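Side-chain contacts in ferric-siderophore receptor protein (Streptomyces coelicolor, PDB 2X4L), which probably binds ferric siderophores at the cell surface and hands them on for import, as a solute-binding protein of family 8: residues 253-258 / 283-288; 55-60 / 157-162; 143-148 / 300-305; 78-83 / 267-272. One frame throughout, in Å; residues are numbered along the deposited sequence.

Interaction 1: 253-258 / 283-288; sequences ENVDKY and KQLPAV
No ring enters the contact of Leu285 with Val255 and Asp256; the flat group beside it is the ring of Tyr258, which has Lys257 CG over one face. That atom stands 3.8 Å above the ring plane, over its centre, and the lysine runs on fully extended to a salt bridge with Glu248, whose other carboxylate oxygen takes the Tyr258 hydroxyl at the far end of the ring. The contact itself is a methyl pressed against backbone. Leu285 CD2 lies 3.9 Å from Val255 O and equally near Asp256 CA, and it reaches Asp256 CB at 4.1 Å. The other branch, Leu285 CD1, is 4.4 Å from Val255 CG2, a looser apolar touch. With CG anti to the carbonyl carbon (chi1 -75°), the leucine carries both methyls across to the loop. Asp256 offers its CB and turns its carboxylate away from the leucine. A type I turn from Asn254 to Lys257, closed by Lys257 N to Asn254 O at 3.1 Å, presents this bit of backbone. Leu285 holds the N-cap position of the short helix 286-289, and the turn belongs to the loop between strands 247-251 and 262-266. Leu285 and Ala287 both rest on Ile263 of strand 262-266, while Val255 packs on Thr281 and Val288 on Trp282, both of helix 280-283.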
loop_
_atom_site.group_PDB
_atom_site.type_symbol
_atom_site.label_atom_id
_atom_site.label_comp_id
_atom_site.label_asym_id
_atom_site.label_seq_id
_atom_site.Cartn_x
_atom_site.Cartn_y
_atom_site.Cartn_z
ATOM N N GLU A 253 -17.145 18.866 -8.151
ATOM C CA GLU A 253 -17.325 20.286 -7.978
ATOM C C GLU A 253 -17.085 20.721 -6.559
ATOM O O GLU A 253 -16.985 21.896 -6.323
ATOM C CB GLU A 253 -18.709 20.776 -8.512
ATOM C CG GLU A 253 -19.920 20.121 -7.899
ATOM C CD GLU A 253 -20.350 18.786 -8.603
ATOM O OE1 GLU A 253 -19.504 18.127 -9.321
ATOM O OE2 GLU A 253 -21.557 18.409 -8.423
ATOM N N ASN A 254 -16.902 19.799 -5.596
ATOM C CA ASN A 254 -16.683 20.219 -4.216
ATOM C C ASN A 254 -15.285 19.829 -3.672
ATOM O O ASN A 254 -15.019 19.832 -2.417
ATOM C CB ASN A 254 -17.717 19.638 -3.249
ATOM C CG ASN A 254 -17.523 20.170 -1.791
ATOM O OD1 ASN A 254 -17.018 21.324 -1.553
ATOM N ND2 ASN A 254 -17.937 19.334 -0.798
ATOM N N VAL A 255 -14.359 19.653 -4.613
ATOM C CA VAL A 255 -12.986 19.254 -4.161
ATOM C C VAL A 255 -12.216 20.365 -3.421
ATOM O O VAL A 255 -11.185 20.139 -2.791
ATOM C CB VAL A 255 -12.143 18.610 -5.272
ATOM C CG1 VAL A 255 -12.804 17.293 -5.720
ATOM C CG2 VAL A 255 -11.868 19.598 -6.405
ATOM N N ASP A 256 -12.711 21.607 -3.491
ATOM C CA ASP A 256 -12.130 22.691 -2.709
ATOM C C ASP A 256 -12.659 22.832 -1.264
ATOM O O ASP A 256 -12.389 23.809 -0.589
ATOM C CB ASP A 256 -12.315 24.021 -3.466
ATOM C CG ASP A 256 -13.807 24.296 -3.831
ATOM O OD1 ASP A 256 -14.754 23.496 -3.639
ATOM O OD2 ASP A 256 -14.083 25.371 -4.457
ATOM N N LYS A 257 -13.311 21.794 -0.753
ATOM C CA LYS A 257 -13.858 21.861 0.592
ATOM C C LYS A 257 -12.859 22.259 1.658
ATOM O O LYS A 257 -13.219 23.031 2.586
ATOM C CB LYS A 257 -14.598 20.560 0.947
ATOM C CG LYS A 257 -15.197 20.518 2.314
ATOM C CD LYS A 257 -16.062 19.305 2.621
ATOM C CE LYS A 257 -16.539 19.410 4.050
ATOM N NZ LYS A 257 -17.457 18.311 4.444
ATOM N N TYR A 258 -11.684 21.606 1.604
ATOM C CA TYR A 258 -10.653 21.773 2.614
ATOM C C TYR A 258 -9.442 22.500 2.019
ATOM O O TYR A 258 -8.859 22.081 1.021
ATOM C CB TYR A 258 -10.133 20.396 3.132
ATOM C CG TYR A 258 -11.249 19.559 3.660
ATOM C CD1 TYR A 258 -11.816 19.846 4.864
ATOM C CD2 TYR A 258 -11.683 18.481 2.950
ATOM C CE1 TYR A 258 -12.858 19.074 5.370
ATOM C CE2 TYR A 258 -12.698 17.703 3.409
ATOM C CZ TYR A 258 -13.306 18.038 4.650
ATOM O OH TYR A 258 -14.329 17.255 5.184
ATOM N N LYS A 283 -8.120 21.629 -11.115
ATOM C CA LYS A 283 -7.028 22.380 -11.741
ATOM C C LYS A 283 -6.879 23.744 -11.105
ATOM O O LYS A 283 -5.782 24.353 -11.176
ATOM C CB LYS A 283 -7.340 22.556 -13.260
ATOM C CG LYS A 283 -7.191 21.263 -14.061
ATOM C CD LYS A 283 -7.001 21.497 -15.565
ATOM C CE LYS A 283 -8.332 21.683 -16.222
ATOM N NZ LYS A 283 -8.264 21.051 -17.566
ATOM N N GLN A 284 -7.921 24.208 -10.478
ATOM C CA GLN A 284 -7.865 25.462 -9.797
ATOM C C GLN A 284 -7.446 25.418 -8.334
ATOM O O GLN A 284 -7.363 26.395 -7.710
ATOM C CB GLN A 284 -9.168 26.196 -9.961
ATOM C CG GLN A 284 -9.378 26.641 -11.429
ATOM C CD GLN A 284 -8.273 27.572 -11.931
ATOM O OE1 GLN A 284 -7.591 27.298 -12.936
ATOM N NE2 GLN A 284 -8.088 28.671 -11.225
ATOM N N LEU A 285 -7.161 24.226 -7.822
ATOM C CA LEU A 285 -6.717 24.089 -6.437
ATOM C C LEU A 285 -5.375 24.787 -6.209
ATOM O O LEU A 285 -4.448 24.632 -7.004
ATOM C CB LEU A 285 -6.615 22.612 -6.050
ATOM C CG LEU A 285 -7.938 21.885 -5.798
ATOM C CD1 LEU A 285 -7.694 20.417 -5.484
ATOM C CD2 LEU A 285 -8.716 22.555 -4.676
ATOM N N PRO A 286 -5.275 25.551 -5.127
ATOM C CA PRO A 286 -4.035 26.266 -4.807
ATOM C C PRO A 286 -2.821 25.343 -4.856
ATOM O O PRO A 286 -1.777 25.718 -5.390
ATOM C CB PRO A 286 -4.274 26.746 -3.374
ATOM C CG PRO A 286 -5.751 26.881 -3.269
ATOM C CD PRO A 286 -6.325 25.783 -4.120
ATOM N N ALA A 287 -2.968 24.145 -4.299
ATOM C CA ALA A 287 -1.898 23.161 -4.277
ATOM C C ALA A 287 -1.565 22.679 -5.682
ATOM O O ALA A 287 -0.394 22.524 -6.028
ATOM C CB ALA A 287 -2.276 21.986 -3.387
ATOM N N VAL A 288 -2.592 22.442 -6.493
ATOM C CA VAL A 288 -2.353 21.972 -7.879
ATOM C C VAL A 288 -1.666 23.076 -8.731
ATOM O O VAL A 288 -0.657 22.792 -9.398
ATOM C CB VAL A 288 -3.687 21.578 -8.509
ATOM C CG1 VAL A 288 -3.503 21.157 -9.947
ATOM C CG2 VAL A 288 -4.249 20.430 -7.715
#

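Interaction 2: 55-60 / 157-162; sequences AAALFD and QRMWEL
Met159 reaches from its helix across to Ala57 and Leu58, and its folded side chain carries the contact. Its CG is anti to the backbone N (chi1 -171°), which sends the chain straight out toward the opposite helix; bends at chi2 (63°) and chi3 (77°) then turn the thioether aside. The methylene therefore meets the small residue: Met159 CG touches Ala57 CB at 4.0 Å. Past the first bend the sulfur faces one leucine branch, with Met159 SD 4.2 Å from Leu58 CD2. Leu58 starts out beside the interface, but its CD2 branch bends round to the sulfur. No hydrogen bond crosses between 55-60 and 157-162; the touch is apolar and buried. On another flank of helix 153-165 the conformations serve charge instead. The triply bent side chain of Arg158 curls back so that its NH1 meets Glu161 OE1 at 3.3 Å in a salt bridge, the oxygen lying in the guanidinium plane. Gln157 NE2 gives a bent hydrogen bond to Glu161 OE2 (3.2 Å) from above the carboxylate plane, so both carboxylate oxygens are held. Arg158 has further partners in Asp34 and Lys32 O. Around the pair, strand 29-32 borders Leu162 through Trp29 and Phe31, helix 173-195 lies against Trp160, and Asp60 of helix 52-60 pairs with Lys306 of helix 304-320.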
loop_
_atom_site.group_PDB
_atom_site.type_symbol
_atom_site.label_atom_id
_atom_site.label_comp_id
_atom_site.label_asym_id
_atom_site.label_seq_id
_atom_site.Cartn_x
_atom_site.Cartn_y
_atom_site.Cartn_z
ATOM N N ALA A 55 4.013 -9.938 -3.103
ATOM C CA ALA A 55 5.166 -10.504 -3.893
ATOM C C ALA A 55 6.236 -9.436 -4.093
ATOM O O ALA A 55 7.446 -9.756 -4.032
ATOM C CB ALA A 55 4.645 -10.959 -5.256
ATOM N N ALA A 56 5.834 -8.169 -4.318
ATOM C CA ALA A 56 6.812 -7.098 -4.568
ATOM C C ALA A 56 7.689 -6.944 -3.314
ATOM O O ALA A 56 8.954 -6.763 -3.394
ATOM C CB ALA A 56 6.083 -5.812 -4.938
ATOM N N ALA A 57 7.034 -7.003 -2.138
ATOM C CA ALA A 57 7.820 -6.875 -0.857
ATOM C C ALA A 57 8.774 -8.049 -0.670
ATOM O O ALA A 57 9.981 -7.835 -0.382
ATOM C CB ALA A 57 6.869 -6.806 0.336
ATOM N N LEU A 58 8.247 -9.248 -0.868
ATOM C CA LEU A 58 9.092 -10.437 -0.684
ATOM C C LEU A 58 10.264 -10.409 -1.669
ATOM O O LEU A 58 11.390 -10.797 -1.263
ATOM C CB LEU A 58 8.285 -11.716 -0.959
ATOM C CG LEU A 58 7.278 -11.936 0.145
ATOM C CD1 LEU A 58 6.324 -13.094 -0.137
ATOM C CD2 LEU A 58 7.965 -12.228 1.477
ATOM N N PHE A 59 10.061 -9.933 -2.909
ATOM C CA PHE A 59 11.145 -9.818 -3.886
ATOM C C PHE A 59 12.322 -8.984 -3.324
ATOM O O PHE A 59 13.525 -9.339 -3.575
ATOM C CB PHE A 59 10.609 -9.154 -5.149
ATOM C CG PHE A 59 11.648 -9.052 -6.242
ATOM C CD1 PHE A 59 11.855 -10.123 -7.129
ATOM C CD2 PHE A 59 12.435 -7.915 -6.358
ATOM C CE1 PHE A 59 12.826 -10.031 -8.085
ATOM C CE2 PHE A 59 13.463 -7.825 -7.351
ATOM C CZ PHE A 59 13.619 -8.915 -8.225
ATOM N N ASP A 60 12.019 -7.880 -2.631
ATOM C CA ASP A 60 13.110 -7.043 -2.108
ATOM C C ASP A 60 13.933 -7.717 -0.986
ATOM O O ASP A 60 15.021 -7.219 -0.597
ATOM C CB ASP A 60 12.476 -5.755 -1.564
ATOM C CG ASP A 60 12.099 -4.818 -2.642
ATOM O OD1 ASP A 60 12.377 -5.021 -3.831
ATOM O OD2 ASP A 60 11.474 -3.786 -2.317
ATOM N N GLN A 157 7.532 -4.713 9.985
ATOM C CA GLN A 157 8.329 -5.691 10.700
ATOM C C GLN A 157 7.695 -7.087 10.576
ATOM O O GLN A 157 8.477 -8.050 10.489
ATOM C CB GLN A 157 8.560 -5.234 12.061
ATOM C CG GLN A 157 7.409 -5.123 12.932
ATOM C CD GLN A 157 7.900 -5.173 14.369
ATOM O OE1 GLN A 157 7.911 -4.145 15.074
ATOM N NE2 GLN A 157 8.383 -6.345 14.785
ATOM N N ARG A 158 6.346 -7.191 10.476
ATOM C CA ARG A 158 5.641 -8.527 10.366
ATOM C C ARG A 158 6.077 -9.177 8.994
ATOM O O ARG A 158 6.394 -10.382 8.860
ATOM C CB ARG A 158 4.114 -8.402 10.436
ATOM C CG ARG A 158 3.530 -7.951 11.834
ATOM C CD ARG A 158 3.753 -9.058 12.873
ATOM N NE ARG A 158 2.736 -10.106 12.679
ATOM C CZ ARG A 158 2.950 -11.408 12.656
ATOM N NH1 ARG A 158 4.190 -11.947 12.777
ATOM N NH2 ARG A 158 1.888 -12.174 12.526
ATOM N N MET A 159 6.087 -8.371 7.912
ATOM C CA MET A 159 6.537 -8.854 6.590
ATOM C C MET A 159 8.023 -9.254 6.567
ATOM O O MET A 159 8.421 -10.221 5.886
ATOM C CB MET A 159 6.268 -7.774 5.532
ATOM C CG MET A 159 6.509 -8.275 4.052
ATOM S SD MET A 159 5.378 -9.643 3.566
ATOM C CE MET A 159 3.904 -8.685 3.277
ATOM N N TRP A 160 8.863 -8.475 7.280
ATOM C CA TRP A 160 10.255 -8.844 7.453
ATOM C C TRP A 160 10.399 -10.196 8.135
ATOM O O TRP A 160 11.176 -11.062 7.665
ATOM C CB TRP A 160 10.894 -7.728 8.240
ATOM C CG TRP A 160 12.217 -7.948 8.819
ATOM C CD1 TRP A 160 12.570 -8.879 9.750
ATOM C CD2 TRP A 160 13.357 -7.130 8.617
ATOM N NE1 TRP A 160 13.884 -8.782 10.045
ATOM C CE2 TRP A 160 14.397 -7.684 9.397
ATOM C CE3 TRP A 160 13.625 -6.029 7.800
ATOM C CZ2 TRP A 160 15.693 -7.161 9.416
ATOM C CZ3 TRP A 160 14.899 -5.475 7.833
ATOM C CH2 TRP A 160 15.932 -6.056 8.645
ATOM N N GLU A 161 9.662 -10.407 9.224
ATOM C CA GLU A 161 9.712 -11.718 9.896
ATOM C C GLU A 161 9.289 -12.835 8.923
ATOM O O GLU A 161 9.901 -13.934 8.951
ATOM C CB GLU A 161 8.800 -11.702 11.147
ATOM C CG GLU A 161 9.343 -10.710 12.169
ATOM C CD GLU A 161 8.362 -10.258 13.280
ATOM O OE1 GLU A 161 7.201 -10.728 13.327
ATOM O OE2 GLU A 161 8.825 -9.459 14.186
ATOM N N LEU A 162 8.220 -12.593 8.140
ATOM C CA LEU A 162 7.752 -13.615 7.217
ATOM C C LEU A 162 8.815 -13.896 6.172
ATOM O O LEU A 162 9.167 -15.063 5.930
ATOM C CB LEU A 162 6.471 -13.073 6.554
ATOM C CG LEU A 162 5.884 -13.955 5.421
ATOM C CD1 LEU A 162 5.593 -15.355 5.965
ATOM C CD2 LEU A 162 4.593 -13.342 4.919
#

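Interaction 3: 143-148 / 300-305; sequences VAISVF and PILSYD
Purely apolar packing joins Leu302 to Ile145 and Val147, where the loop leading into helix 304-320 is buried against strand 142-146, an outermost strand of the five-stranded parallel sheet, and the residue that follows it. One methyl does the touching on the loop side. Leu302 CD1 lies 3.8 Å from Val147 CG1 and 4.2 Å from Ile145 CG2, lodged between residues two apart that both send their side chains toward it. The leucine runs past Ile145 in the opposite direction and meets Val147 at a slant. In Val147, CG1 stands anti to the carbonyl carbon (chi1 -66°), which turns this branch to the leucine. Ile145 offers its CG2 methyl to the leucine and also packs on Met159, while Leu302 has a second neighbour in Pro155, both of helix 153-165. Where the strand ends, Ser146 OG accepts the backbone N of Phe148 at 3.2 Å, forming an ST turn. The loop turns too: Leu302 is the centre of an inverse gamma turn, with Ser303 N bonded to Ile301 O at 2.8 Å. The same Ser303 is the N-cap, its hydroxyl taking the amide of Lys306, and the turn leads into helix 304-320. The loop after strand 293-296 of the other sheet brings the chain back to the first lobe, where this helix begins, as in the two-lobed fold of family 8 binding proteins.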
loop_
_atom_site.group_PDB
_atom_site.type_symbol
_atom_site.label_atom_id
_atom_site.label_comp_id
_atom_site.label_asym_id
_atom_site.label_seq_id
_atom_site.Cartn_x
_atom_site.Cartn_y
_atom_site.Cartn_z
ATOM N N VAL A 143 -1.733 -16.925 4.557
ATOM C CA VAL A 143 -1.090 -16.070 5.558
ATOM C C VAL A 143 -1.537 -14.634 5.221
ATOM O O VAL A 143 -1.422 -14.197 4.044
ATOM C CB VAL A 143 0.480 -16.170 5.424
ATOM C CG1 VAL A 143 1.120 -15.027 6.193
ATOM C CG2 VAL A 143 1.016 -17.506 5.935
ATOM N N ALA A 144 -2.131 -13.960 6.200
ATOM C CA ALA A 144 -2.533 -12.566 6.021
ATOM C C ALA A 144 -1.649 -11.650 6.928
ATOM O O ALA A 144 -1.520 -11.880 8.127
ATOM C CB ALA A 144 -3.966 -12.395 6.371
ATOM N N ILE A 145 -1.198 -10.564 6.363
ATOM C CA ILE A 145 -0.515 -9.509 7.042
ATOM C C ILE A 145 -1.422 -8.306 7.131
ATOM O O ILE A 145 -1.952 -7.827 6.137
ATOM C CB ILE A 145 0.781 -9.123 6.394
ATOM C CG1 ILE A 145 1.752 -10.356 6.271
ATOM C CG2 ILE A 145 1.492 -7.977 7.189
ATOM C CD1 ILE A 145 2.139 -10.947 7.662
ATOM N N SER A 146 -1.737 -7.893 8.350
ATOM C CA SER A 146 -2.719 -6.808 8.544
ATOM C C SER A 146 -2.157 -5.420 8.313
ATOM O O SER A 146 -1.095 -5.045 8.762
ATOM C CB SER A 146 -3.344 -6.832 9.958
ATOM O OG SER A 146 -4.327 -5.748 10.004
ATOM N N VAL A 147 -2.910 -4.702 7.487
ATOM C CA VAL A 147 -2.662 -3.282 7.220
ATOM C C VAL A 147 -3.924 -2.449 7.601
ATOM O O VAL A 147 -4.274 -1.453 6.869
ATOM C CB VAL A 147 -2.237 -3.024 5.759
ATOM C CG1 VAL A 147 -0.896 -3.650 5.482
ATOM C CG2 VAL A 147 -3.284 -3.586 4.761
ATOM N N PHE A 148 -4.546 -2.855 8.693
ATOM C CA PHE A 148 -5.763 -2.183 9.252
ATOM C C PHE A 148 -5.437 -1.511 10.589
ATOM O O PHE A 148 -5.036 -2.213 11.512
ATOM C CB PHE A 148 -6.907 -3.222 9.468
ATOM C CG PHE A 148 -8.184 -2.612 10.010
ATOM C CD1 PHE A 148 -8.837 -1.488 9.434
ATOM C CD2 PHE A 148 -8.762 -3.191 11.121
ATOM C CE1 PHE A 148 -10.004 -0.988 10.001
ATOM C CE2 PHE A 148 -9.893 -2.679 11.691
ATOM C CZ PHE A 148 -10.523 -1.584 11.156
ATOM N N PRO A 300 1.000 0.491 0.578
ATOM C CA PRO A 300 2.471 0.389 0.557
ATOM C C PRO A 300 2.861 -1.049 0.283
ATOM O O PRO A 300 2.192 -2.018 0.718
ATOM C CB PRO A 300 2.881 0.767 2.004
ATOM C CG PRO A 300 1.748 1.730 2.409
ATOM C CD PRO A 300 0.488 1.090 1.850
ATOM N N ILE A 301 3.957 -1.192 -0.469
ATOM C CA ILE A 301 4.630 -2.488 -0.615
ATOM C C ILE A 301 5.456 -2.603 0.642
ATOM O O ILE A 301 6.308 -1.764 0.965
ATOM C CB ILE A 301 5.536 -2.469 -1.841
ATOM C CG1 ILE A 301 4.715 -2.293 -3.139
ATOM C CG2 ILE A 301 6.420 -3.700 -1.841
ATOM C CD1 ILE A 301 5.614 -1.858 -4.359
ATOM N N LEU A 302 5.188 -3.668 1.382
ATOM C CA LEU A 302 5.699 -3.817 2.760
ATOM C C LEU A 302 7.189 -4.306 2.854
ATOM O O LEU A 302 7.488 -5.284 3.546
ATOM C CB LEU A 302 4.724 -4.670 3.536
ATOM C CG LEU A 302 3.319 -4.079 3.726
ATOM C CD1 LEU A 302 2.368 -5.139 4.264
ATOM C CD2 LEU A 302 3.401 -2.856 4.609
ATOM N N SER A 303 8.060 -3.611 2.108
ATOM C CA SER A 303 9.501 -3.706 2.302
ATOM C C SER A 303 10.018 -2.341 2.710
ATOM O O SER A 303 9.471 -1.321 2.364
ATOM C CB SER A 303 10.267 -4.188 1.077
ATOM O OG SER A 303 10.133 -3.238 0.055
ATOM N N TYR A 304 11.085 -2.350 3.504
ATOM C CA TYR A 304 11.674 -1.034 3.834
ATOM C C TYR A 304 12.093 -0.304 2.590
ATOM O O TYR A 304 11.890 0.944 2.519
ATOM C CB TYR A 304 12.852 -1.174 4.861
ATOM C CG TYR A 304 12.339 -1.658 6.203
ATOM C CD1 TYR A 304 11.593 -0.817 7.053
ATOM C CD2 TYR A 304 12.509 -3.010 6.585
ATOM C CE1 TYR A 304 11.058 -1.295 8.282
ATOM C CE2 TYR A 304 11.991 -3.467 7.787
ATOM C CZ TYR A 304 11.335 -2.614 8.638
ATOM O OH TYR A 304 10.810 -3.079 9.798
ATOM N N ASP A 305 12.592 -1.008 1.594
ATOM C CA ASP A 305 13.033 -0.414 0.377
ATOM C C ASP A 305 11.907 0.389 -0.268
ATOM O O ASP A 305 12.124 1.476 -0.805
ATOM C CB ASP A 305 13.480 -1.554 -0.546
ATOM C CG ASP A 305 13.906 -1.071 -1.784
ATOM O OD1 ASP A 305 15.105 -1.095 -2.037
ATOM O OD2 ASP A 305 13.029 -0.530 -2.461
#

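Interaction 4: 78-83 / 267-272; sequences KPDVQA and DRASTI
Asp80 and Ala269 meet through carboxylate, methyl and one water; the close part of the contact rests on buried Asp80 and Gln82, its exposed margin on Ala269 and Val81. Asp80 OD1 lies 3.5 Å from Ala269 CB, while Asp80 OD2 takes a nearly straight hydrogen bond (172°) from Gln82 N at 2.8 Å, an Asx turn. The same oxygen accepts from water 1, which accepts from Ala269 N at 2.8 Å. CG anti to the backbone N (chi1 -172°) puts the carboxylate in this position. Replacing Asp80 with an alanine would probably leave the backbone N-H of Gln82 without its acceptor and cut the water bridge to Ala269. Next to it Gln82 crosses the aliphatic part of Arg268, Gln82 CD being 4.2 Å from Arg268 CG. Here the two lobes of the binding-protein fold meet: a loop after strand 67-69 reaches a loop after strand 262-266, whose type I turn runs from Arg268 to Thr271. The guanidinium group is held by salt bridges to Asp266 and Glu299. Toward solvent the fit is looser. Val81 and Asp267 side chains cross at about a right angle, Val81 CG2 3.7 Å from Asp267 OD2, which hydrogen-bonds Ser297 OG.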
loop_
_atom_site.group_PDB
_atom_site.type_symbol
_atom_site.label_atom_id
_atom_site.label_comp_id
_atom_site.label_asym_id
_atom_site.label_seq_id
_atom_site.Cartn_x
_atom_site.Cartn_y
_atom_site.Cartn_z
ATOM N N LYS A 78 4.031 -2.586 -18.944
ATOM C CA LYS A 78 5.035 -2.250 -17.887
ATOM C C LYS A 78 4.580 -2.727 -16.534
ATOM O O LYS A 78 3.404 -2.866 -16.300
ATOM C CB LYS A 78 5.362 -0.738 -17.855
ATOM C CG LYS A 78 5.948 -0.186 -19.179
ATOM C CD LYS A 78 7.475 -0.422 -19.258
ATOM C CE LYS A 78 8.093 0.169 -20.563
ATOM N NZ LYS A 78 8.056 1.662 -20.612
ATOM N N PRO A 79 5.505 -2.937 -15.605
ATOM C CA PRO A 79 5.058 -3.280 -14.225
ATOM C C PRO A 79 4.243 -2.181 -13.601
ATOM O O PRO A 79 4.562 -0.981 -13.674
ATOM C CB PRO A 79 6.380 -3.485 -13.425
ATOM C CG PRO A 79 7.387 -3.802 -14.587
ATOM C CD PRO A 79 6.984 -2.971 -15.758
ATOM N N ASP A 80 3.150 -2.593 -12.950
ATOM C CA ASP A 80 2.311 -1.699 -12.153
ATOM C C ASP A 80 3.138 -1.200 -10.963
ATOM O O ASP A 80 4.047 -1.910 -10.547
ATOM C CB ASP A 80 1.101 -2.523 -11.667
ATOM C CG ASP A 80 0.054 -1.635 -10.994
ATOM O OD1 ASP A 80 -0.818 -1.092 -11.798
ATOM O OD2 ASP A 80 0.107 -1.477 -9.741
ATOM N N VAL A 81 2.754 -0.065 -10.393
ATOM C CA VAL A 81 3.439 0.382 -9.180
ATOM C C VAL A 81 3.402 -0.653 -8.097
ATOM O O VAL A 81 4.436 -0.849 -7.387
ATOM C CB VAL A 81 2.775 1.685 -8.724
ATOM C CG1 VAL A 81 1.382 1.505 -8.259
ATOM C CG2 VAL A 81 3.632 2.234 -7.522
ATOM N N GLN A 82 2.315 -1.460 -7.957
ATOM C CA GLN A 82 2.286 -2.456 -6.882
ATOM C C GLN A 82 3.129 -3.678 -7.139
ATOM O O GLN A 82 3.303 -4.469 -6.262
ATOM C CB GLN A 82 0.793 -2.880 -6.656
ATOM C CG GLN A 82 -0.077 -1.637 -6.114
ATOM C CD GLN A 82 -1.378 -2.076 -5.553
ATOM O OE1 GLN A 82 -1.414 -2.684 -4.421
ATOM N NE2 GLN A 82 -2.401 -1.909 -6.268
ATOM N N ALA A 83 3.740 -3.772 -8.329
ATOM C CA ALA A 83 4.611 -4.900 -8.605
ATOM C C ALA A 83 6.065 -4.573 -8.165
ATOM O O ALA A 83 6.909 -5.409 -8.214
ATOM C CB ALA A 83 4.584 -5.236 -10.150
ATOM N N ASP A 267 -2.013 6.358 -6.028
ATOM C CA ASP A 267 -1.270 5.949 -7.193
ATOM C C ASP A 267 -1.751 4.652 -7.875
ATOM O O ASP A 267 -1.140 4.220 -8.898
ATOM C CB ASP A 267 0.185 5.808 -6.805
ATOM C CG ASP A 267 0.438 4.765 -5.735
ATOM O OD1 ASP A 267 -0.452 4.118 -5.223
ATOM O OD2 ASP A 267 1.710 4.570 -5.466
ATOM N N ARG A 268 -2.835 4.051 -7.376
ATOM C CA ARG A 268 -3.134 2.700 -7.874
ATOM C C ARG A 268 -3.842 2.627 -9.200
ATOM O O ARG A 268 -4.466 3.617 -9.619
ATOM C CB ARG A 268 -3.975 2.000 -6.773
ATOM C CG ARG A 268 -3.131 1.717 -5.504
ATOM C CD ARG A 268 -3.980 1.154 -4.371
ATOM N NE ARG A 268 -5.036 2.129 -4.008
ATOM C CZ ARG A 268 -6.211 1.766 -3.592
ATOM N NH1 ARG A 268 -6.476 0.473 -3.267
ATOM N NH2 ARG A 268 -7.122 2.723 -3.455
ATOM N N ALA A 269 -3.808 1.439 -9.823
ATOM C CA ALA A 269 -4.380 1.210 -11.152
ATOM C C ALA A 269 -5.821 1.599 -11.339
ATOM O O ALA A 269 -6.213 1.968 -12.459
ATOM C CB ALA A 269 -4.206 -0.318 -11.489
ATOM N N SER A 270 -6.583 1.478 -10.321
ATOM C CA SER A 270 -8.015 1.731 -10.509
ATOM C C SER A 270 -8.375 3.243 -10.397
ATOM O O SER A 270 -9.569 3.569 -10.435
ATOM C CB SER A 270 -8.731 0.949 -9.390
ATOM O OG SER A 270 -8.038 1.113 -8.082
ATOM N N THR A 271 -7.393 4.081 -10.152
ATOM C CA THR A 271 -7.662 5.462 -9.789
ATOM C C THR A 271 -7.049 6.430 -10.828
ATOM O O THR A 271 -6.096 6.095 -11.526
ATOM C CB THR A 271 -7.045 5.803 -8.403
ATOM O OG1 THR A 271 -5.627 5.915 -8.494
ATOM C CG2 THR A 271 -7.356 4.689 -7.409
ATOM N N ILE A 272 -7.679 7.584 -10.969
ATOM C CA ILE A 272 -7.192 8.573 -11.927
ATOM C C ILE A 272 -6.057 9.397 -11.354
ATOM O O ILE A 272 -6.120 9.937 -10.240
ATOM C CB ILE A 272 -8.309 9.514 -12.311
ATOM C CG1 ILE A 272 -9.598 8.776 -12.803
ATOM C CG2 ILE A 272 -7.788 10.499 -13.397
ATOM C CD1 ILE A 272 -10.819 9.773 -12.942
HETATM O O HOH W 1 -2.209 -0.446 -8.611
#

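Interactions 2 and 3 form one buried core: their centres lie 7 Å apart, Met159 CG packs on Leu302 O, and Asp60 probably hydrogen-bonds Ser303, so helices 52-60 and 153-165, strand 142-146 and the start of helix 304-320 are held together. Both cross by methyl, methylene and sulfur contacts alone. Interaction 4 touches this core through Ile301 on Val81 and Ala56 on Gln82, but as a partly solvent-exposed contact between lobes it relies on a carboxylate and a water. Interaction 1 stands apart, its centre about 25 Å from the centre of the chain, yet Val255 and Leu285 are buried there and Asp256 is exposed; it is again apolar, a leucine against backbone within the second lobe.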